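D-galactonate dehydratase family member Dd703_0947 (Dickeya dadantii, PDB 4IHC) dehydrates D-mannonate and D-gluconate to 2-dehydro-3-deoxy-D-gluconate with low activity, using one magnesium ion per subunit, although these are probably not its physiological substrates. Local coordinates at residues A[280-283]-A[284-287]; A[301-304]-A[305-309]; A[109-112]-A[113-116]. All coordinates share one frame; numbering follows the deposited sequence.

Followed from the N terminus, the chain comes first to contact 3, near the start of helix 108-129 in the N-terminal domain, then to contact 1, where the loop after strand 270-272 turns into helix 283-289, and last to contact 2, at the start of helix 303-311. Each closes only a single helical turn, and the three stand in series, with neither nesting nor crossing. In space contact 2 lies between the others. Ile-280 and Leu-283 of contact 1 pack on Leu-309, joining successive helices of the barrel domain, while ND2 of Asn-111 in contact 3 makes a weak hydrogen bond to Val-301 O, a link between the N-terminal domain and that barrel. Contacts 1 and 3 do not touch.

Contact 1 of 3, residues A[280-283]-A[284-287]; sequences IDWL and RMLR
Leu-283 and Leu-286 form the close-packed flank of this first helical turn, their side chains running alongside each other in the same direction until the branch tips meet, CD2 of Leu-283 lying 4.0 Å from CD1 of Leu-286. Next to them the backbone makes its regular bonds: Leu-286 N donates to Trp-282 O, and Arg-287 N to Leu-283 O at 3.0 Å. Trp-282 and Met-285 likewise lie side by side. With CG anti to the backbone N (chi1 172°) and the chain extended beyond it, Met-285 carries SD to 4.1 Å from Trp-282 CZ3, an oblique Met-aromatic contact. The indole nitrogen bonds to Asn-341 O of a second subunit, so this flank is also part of an interface.

The turn opens helix 283-289, which follows strand 270-272 in the beta/alpha barrel of the enolase superfamily; Leu-283 and Leu-286 face strand 294-296, the next strand round the barrel. Arg-287 holds CG beside its backbone N, 3.2 Å from Leu-283 O; beyond it the chain bends at chi2 and chi3 and ends in a salt bridge to Asp-316.

The opposite character prevails at Asp-281 and Arg-284, both exposed. Here OD1 of Asp-281 approaches NE of Arg-284 at the edge of the guanidinium, a long salt bridge of 3.7 Å with the two planar groups turned 52° apart. The backbone is looser too: Arg-284 N bonds only weakly to Asp-281 O, and a water donates to Asp-281 O at 2.9 Å while weakly accepting from Met-285 N.

Contact 2 of 3, residues A[301-304]-A[305-309]; sequences VNIN and EWKPL
Glu-305 turns back on the residues before its helix, and hydrogen bonds dominate the meeting. Its OE1 accepts from Val-301 N at 2.9 Å, nearly straight (174°), and more weakly from Asn-302 N, so one carboxylate oxygen gathers two backbone N-H groups. The chain reaches them because CG sits beside the backbone N (chi1 -79°) and the rest extends from there. Asn-302, at the N-cap, uses its side chain as well: OD1 accepts from Asn-304 N at 2.9 Å, in the carbonyl plane and on a lone pair. Together Asn-302 and Glu-305 make a capping box. Within the backbone, Glu-305 N bonds to Asn-302 O, and Lys-307 N to Ile-303 O at 2.8 Å.

Aromatic and apolar contacts occupy another flank. Trp-306 has its CG between the backbone N and the carbonyl carbon (chi1 60°), which folds the indole back over the turn; Ile-303 CA lies over one face, 3.9 Å from the centroid of the five-membered ring, a CH-pi contact. Ile-303 CG1 also touches Trp-306 CZ2 at 3.8 Å, while its CD1 runs on beside Lys-307 CD. The lysine's amine continues to a salt bridge with Asp-311.

Between subunits the polar ends pair again: Glu-305 OE2 accepts from Asn-302 ND2 of a neighbouring subunit, and the reverse bond is made as well. This helix belongs to the beta-alpha-beta unit between strands 294-296 and 317-318. With both carboxylate oxygens engaged by N-H donors, the negative charge of Glu-305 is probably stabilised, helped by its place at the positive end of the helix dipole.

Contact 3 of 3, residues A[109-112]-A[113-116]; sequences IMNN and ALSG
Leu-114 lays its side chain back along the preceding turn, where CB comes within 3.3 Å of Asn-111 O and CG lies 3.7 Å from Met-110 O. Beneath it the backbone bonds run without a break. Ala-113 N donates to Ile-109 O at 3.1 Å and Leu-114 N to Met-110 O at 3.2 Å, the latter almost straight at 172°. Ser-115 N to Asn-111 O and Gly-116 N to Asn-112 O are shorter, both 2.9 Å. Four successive carbonyls thus receive the N-H four residues on, the pattern of a regular alpha-helix.

Apolar contacts lead outward from this frame. Ala-113 packs on Ile-75 and Met-79 of helix 68-83, and Leu-114 packs on helix 91-99 at Trp-95, Ala-98 and Ala-99.

Side-chain hydrogen bonds occupy a further part of the helix surface. Ser-115 carries its OG anti to the backbone N (chi1 173°), where it bonds to Cys-61 O; its CB meanwhile rests against Asn-111 O at 3.3 Å. Asn-111 directs ND2 to Thr-324 O, and Asn-112 divides its amide, OD1 bonding to Ser-323 OG and ND2 to Pro-108 O one turn back. These buried amides therefore find partners both in their own helix and across the domain boundary.

Asn-112 lies about 9 Å, side chain to side chain, from Asp-352, which probably binds the substrate. Such a helix, packed within the N-terminal domain on one flank and bonded to barrel loops on another, fits the two-domain architecture of the mandelate racemase/muconate lactonizing family, whose N-terminal domain closes over the barrel active site.

Contact 1 of 3, residues A[280-283]-A[284-287]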
loop_
_atom_site.group_PDB
_atom_site.type_symbol
_atom_site.label_atom_id
_atom_site.label_comp_id
_atom_site.label_asym_id
_atom_site.label_seq_id
_atom_site.Cartn_x
_atom_site.Cartn_y
_atom_site.Cartn_z
ATOM N N ILE A 280 9.258 11.131 -12.666
ATOM C CA ILE A 280 8.567 9.889 -13.022
ATOM C C ILE A 280 7.530 9.481 -11.992
ATOM O O ILE A 280 6.617 8.722 -12.292
ATOM C CB ILE A 280 9.528 8.707 -13.217
ATOM C CG1 ILE A 280 10.460 8.573 -12.009
ATOM C CG2 ILE A 280 10.292 8.836 -14.535
ATOM C CD1 ILE A 280 11.043 7.185 -11.844
ATOM N N ASP A 281 7.658 9.967 -10.760
ATOM C CA ASP A 281 6.688 9.565 -9.751
ATOM C C ASP A 281 5.274 10.045 -10.109
ATOM O O ASP A 281 4.276 9.498 -9.623
ATOM C CB ASP A 281 7.108 10.023 -8.342
ATOM C CG ASP A 281 7.070 8.873 -7.322
ATOM O OD1 ASP A 281 5.975 8.298 -7.073
ATOM O OD2 ASP A 281 8.151 8.528 -6.790
ATOM N N TRP A 282 5.176 11.036 -10.988
ATOM C CA TRP A 282 3.858 11.569 -11.382
ATOM C C TRP A 282 3.097 10.623 -12.293
ATOM O O TRP A 282 1.924 10.835 -12.553
ATOM C CB TRP A 282 4.022 12.921 -12.075
ATOM C CG TRP A 282 4.230 14.072 -11.105
ATOM C CD1 TRP A 282 5.415 14.514 -10.614
ATOM C CD2 TRP A 282 3.218 14.942 -10.570
ATOM N NE1 TRP A 282 5.219 15.582 -9.769
ATOM C CE2 TRP A 282 3.878 15.886 -9.745
ATOM C CE3 TRP A 282 1.813 15.020 -10.717
ATOM C CZ2 TRP A 282 3.189 16.876 -9.039
ATOM C CZ3 TRP A 282 1.122 16.021 -10.019
ATOM C CH2 TRP A 282 1.814 16.929 -9.187
ATOM N N LEU A 283 3.767 9.585 -12.793
ATOM C CA LEU A 283 3.099 8.643 -13.676
ATOM C C LEU A 283 2.121 7.771 -12.903
ATOM O O LEU A 283 1.203 7.206 -13.485
ATOM C CB LEU A 283 4.094 7.803 -14.491
ATOM C CG LEU A 283 4.784 8.654 -15.566
ATOM C CD1 LEU A 283 5.989 7.953 -16.143
ATOM C CD2 LEU A 283 3.786 8.984 -16.670
ATOM N N ARG A 284 2.296 7.654 -11.595
ATOM C CA ARG A 284 1.319 6.890 -10.830
ATOM C C ARG A 284 -0.035 7.555 -10.966
ATOM O O ARG A 284 -1.041 6.882 -11.191
ATOM C CB ARG A 284 1.699 6.794 -9.362
ATOM C CG ARG A 284 2.936 5.936 -9.147
ATOM C CD ARG A 284 3.318 5.796 -7.682
ATOM N NE ARG A 284 4.518 4.973 -7.556
ATOM C CZ ARG A 284 4.553 3.666 -7.809
ATOM N NH1 ARG A 284 3.447 3.037 -8.201
ATOM N NH2 ARG A 284 5.690 2.988 -7.673
ATOM N N MET A 285 -0.063 8.886 -10.884
ATOM C CA MET A 285 -1.337 9.592 -10.978
ATOM C C MET A 285 -1.877 9.550 -12.418
ATOM O O MET A 285 -3.056 9.335 -12.646
ATOM C CB MET A 285 -1.191 11.042 -10.471
ATOM C CG MET A 285 -2.432 11.919 -10.702
ATOM S SD MET A 285 -2.215 13.696 -10.267
ATOM C CE MET A 285 -3.873 14.271 -10.664
ATOM N N LEU A 286 -1.009 9.711 -13.400
ATOM C CA LEU A 286 -1.484 9.748 -14.775
ATOM C C LEU A 286 -2.114 8.388 -15.143
ATOM O O LEU A 286 -3.140 8.335 -15.849
ATOM C CB LEU A 286 -0.349 10.179 -15.743
ATOM C CG LEU A 286 -0.531 10.128 -17.264
ATOM C CD1 LEU A 286 0.552 10.942 -17.980
ATOM C CD2 LEU A 286 -0.522 8.696 -17.780
ATOM N N ARG A 287 -1.548 7.288 -14.633
ATOM C CA ARG A 287 -2.017 5.935 -15.047
ATOM C C ARG A 287 -3.272 5.465 -14.300
ATOM O O ARG A 287 -3.890 4.444 -14.633
ATOM C CB ARG A 287 -0.883 4.910 -14.926
ATOM C CG ARG A 287 0.315 5.262 -15.818
ATOM C CD ARG A 287 -0.036 4.942 -17.252
ATOM N NE ARG A 287 0.238 3.536 -17.495
ATOM C CZ ARG A 287 0.276 2.983 -18.700
ATOM N NH1 ARG A 287 -0.082 3.696 -19.766
ATOM N NH2 ARG A 287 0.624 1.704 -18.836
HETATM O O HOH W 1 1.557 10.275 -8.975
#

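Contact 2 of 3, residues A[301-304]-A[305-309]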
loop_
_atom_site.group_PDB
_atom_site.type_symbol
_atom_site.label_atom_id
_atom_site.label_comp_id
_atom_site.label_asym_id
_atom_site.label_seq_id
_atom_site.Cartn_x
_atom_site.Cartn_y
_atom_site.Cartn_z
ATOM N N VAL A 301 19.216 6.725 -18.001
ATOM C CA VAL A 301 20.625 6.361 -17.883
ATOM C C VAL A 301 20.862 5.474 -16.648
ATOM O O VAL A 301 21.988 5.058 -16.371
ATOM C CB VAL A 301 21.543 7.608 -17.788
ATOM C CG1 VAL A 301 21.511 8.416 -19.087
ATOM C CG2 VAL A 301 21.129 8.536 -16.659
ATOM N N ASN A 302 19.792 5.159 -15.928
ATOM C CA ASN A 302 19.894 4.532 -14.612
ATOM C C ASN A 302 18.728 3.577 -14.435
ATOM O O ASN A 302 17.575 3.916 -14.768
ATOM C CB ASN A 302 19.856 5.630 -13.522
ATOM C CG ASN A 302 20.371 5.154 -12.185
ATOM O OD1 ASN A 302 19.788 4.271 -11.553
ATOM N ND2 ASN A 302 21.483 5.743 -11.735
ATOM N N ILE A 303 19.020 2.389 -13.916
ATOM C CA ILE A 303 17.979 1.381 -13.629
ATOM C C ILE A 303 16.930 1.874 -12.650
ATOM O O ILE A 303 15.733 1.556 -12.788
ATOM C CB ILE A 303 18.580 0.053 -13.095
ATOM C CG1 ILE A 303 17.475 -0.930 -12.753
ATOM C CG2 ILE A 303 19.300 0.253 -11.779
ATOM C CD1 ILE A 303 18.032 -2.231 -12.233
ATOM N N ASN A 304 17.368 2.646 -11.649
ATOM C CA ASN A 304 16.435 3.258 -10.713
ATOM C C ASN A 304 15.483 4.270 -11.395
ATOM O O ASN A 304 14.537 4.736 -10.763
ATOM C CB ASN A 304 17.167 3.867 -9.504
ATOM C CG ASN A 304 17.663 2.801 -8.538
ATOM O OD1 ASN A 304 16.866 2.125 -7.930
ATOM N ND2 ASN A 304 18.977 2.627 -8.427
ATOM N N GLU A 305 15.703 4.574 -12.683
ATOM C CA GLU A 305 14.698 5.327 -13.468
ATOM C C GLU A 305 13.627 4.412 -14.098
ATOM O O GLU A 305 12.436 4.679 -14.006
ATOM C CB GLU A 305 15.362 6.232 -14.540
ATOM C CG GLU A 305 15.933 7.548 -13.997
ATOM C CD GLU A 305 16.997 8.199 -14.900
ATOM O OE1 GLU A 305 17.653 7.474 -15.693
ATOM O OE2 GLU A 305 17.191 9.446 -14.806
ATOM N N TRP A 306 14.046 3.334 -14.745
ATOM C CA TRP A 306 13.095 2.518 -15.495
ATOM C C TRP A 306 12.492 1.324 -14.718
ATOM O O TRP A 306 11.367 0.899 -15.007
ATOM C CB TRP A 306 13.661 2.115 -16.880
ATOM C CG TRP A 306 14.921 1.325 -16.873
ATOM C CD1 TRP A 306 16.176 1.763 -17.205
ATOM C CD2 TRP A 306 15.053 -0.053 -16.544
ATOM N NE1 TRP A 306 17.079 0.734 -17.081
ATOM C CE2 TRP A 306 16.413 -0.393 -16.689
ATOM C CE3 TRP A 306 14.145 -1.046 -16.151
ATOM C CZ2 TRP A 306 16.890 -1.683 -16.447
ATOM C CZ3 TRP A 306 14.624 -2.321 -15.908
ATOM C CH2 TRP A 306 15.982 -2.625 -16.049
ATOM N N LYS A 307 13.195 0.800 -13.719
ATOM C CA LYS A 307 12.705 -0.412 -13.045
ATOM C C LYS A 307 11.365 -0.170 -12.330
ATOM O O LYS A 307 10.429 -0.964 -12.476
ATOM C CB LYS A 307 13.758 -1.023 -12.105
ATOM C CG LYS A 307 13.492 -2.468 -11.686
ATOM C CD LYS A 307 14.507 -2.952 -10.668
ATOM C CE LYS A 307 14.104 -4.311 -10.108
ATOM N NZ LYS A 307 12.655 -4.378 -9.732
ATOM N N PRO A 308 11.255 0.920 -11.567
ATOM C CA PRO A 308 9.934 1.159 -10.953
ATOM C C PRO A 308 8.803 1.427 -11.971
ATOM O O PRO A 308 7.644 1.132 -11.696
ATOM C CB PRO A 308 10.165 2.397 -10.066
ATOM C CG PRO A 308 11.665 2.474 -9.894
ATOM C CD PRO A 308 12.257 1.922 -11.155
ATOM N N LEU A 309 9.118 1.987 -13.130
ATOM C CA LEU A 309 8.068 2.274 -14.093
ATOM C C LEU A 309 7.470 0.986 -14.676
ATOM O O LEU A 309 6.247 0.821 -14.810
ATOM C CB LEU A 309 8.638 3.108 -15.240
ATOM C CG LEU A 309 8.944 4.563 -14.881
ATOM C CD1 LEU A 309 9.128 5.392 -16.133
ATOM C CD2 LEU A 309 7.881 5.158 -13.983
#

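Contact 3 of 3, residues A[109-112]-A[113-116]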
loop_
_atom_site.group_PDB
_atom_site.type_symbol
_atom_site.label_atom_id
_atom_site.label_comp_id
_atom_site.label_asym_id
_atom_site.label_seq_id
_atom_site.Cartn_x
_atom_site.Cartn_y
_atom_site.Cartn_z
ATOM N N ILE A 109 27.781 9.765 -20.587
ATOM C CA ILE A 109 29.092 9.670 -21.224
ATOM C C ILE A 109 29.690 8.304 -20.937
ATOM O O ILE A 109 30.080 7.601 -21.855
ATOM C CB ILE A 109 30.047 10.785 -20.779
ATOM C CG1 ILE A 109 29.464 12.138 -21.142
ATOM C CG2 ILE A 109 31.409 10.644 -21.445
ATOM C CD1 ILE A 109 30.232 13.294 -20.542
ATOM N N MET A 110 29.746 7.919 -19.663
ATOM C CA MET A 110 30.257 6.605 -19.313
ATOM C C MET A 110 29.504 5.436 -19.930
ATOM O O MET A 110 30.140 4.448 -20.278
ATOM C CB MET A 110 30.339 6.432 -17.814
ATOM C CG MET A 110 31.389 7.370 -17.218
ATOM S SD MET A 110 31.518 7.082 -15.479
ATOM C CE MET A 110 32.675 5.709 -15.470
ATOM N N ASN A 111 28.177 5.511 -20.053
ATOM C CA ASN A 111 27.454 4.394 -20.678
ATOM C C ASN A 111 27.783 4.298 -22.161
ATOM O O ASN A 111 27.744 3.198 -22.762
ATOM C CB ASN A 111 25.941 4.521 -20.530
ATOM C CG ASN A 111 25.461 4.312 -19.106
ATOM O OD1 ASN A 111 26.231 3.967 -18.214
ATOM N ND2 ASN A 111 24.178 4.540 -18.886
ATOM N N ASN A 112 28.035 5.446 -22.780
ATOM C CA ASN A 112 28.332 5.434 -24.224
ATOM C C ASN A 112 29.694 4.846 -24.518
ATOM O O ASN A 112 29.856 4.159 -25.536
ATOM C CB ASN A 112 28.172 6.800 -24.888
ATOM C CG ASN A 112 26.769 7.020 -25.391
ATOM O OD1 ASN A 112 26.415 6.591 -26.494
ATOM N ND2 ASN A 112 25.955 7.683 -24.585
ATOM N N ALA A 113 30.662 5.077 -23.625
ATOM C CA ALA A 113 31.952 4.409 -23.779
ATOM C C ALA A 113 31.794 2.891 -23.610
ATOM O O ALA A 113 32.369 2.146 -24.378
ATOM C CB ALA A 113 32.997 4.972 -22.829
ATOM N N LEU A 114 31.015 2.445 -22.614
ATOM C CA LEU A 114 30.645 1.040 -22.467
ATOM C C LEU A 114 30.071 0.426 -23.722
ATOM O O LEU A 114 30.472 -0.676 -24.125
ATOM C CB LEU A 114 29.569 0.879 -21.385
ATOM C CG LEU A 114 30.129 0.730 -19.978
ATOM C CD1 LEU A 114 29.009 0.763 -18.935
ATOM C CD2 LEU A 114 30.893 -0.579 -19.929
ATOM N N SER A 115 29.078 1.126 -24.271
ATOM C CA SER A 115 28.312 0.739 -25.441
ATOM C C SER A 115 29.160 0.599 -26.689
ATOM O O SER A 115 29.059 -0.412 -27.387
ATOM C CB SER A 115 27.202 1.777 -25.717
ATOM O OG SER A 115 26.560 1.469 -26.948
ATOM N N GLY A 116 29.990 1.600 -26.977
ATOM C CA GLY A 116 30.957 1.462 -28.059
ATOM C C GLY A 116 31.676 0.120 -27.996
ATOM O O GLY A 116 31.678 -0.634 -28.969
#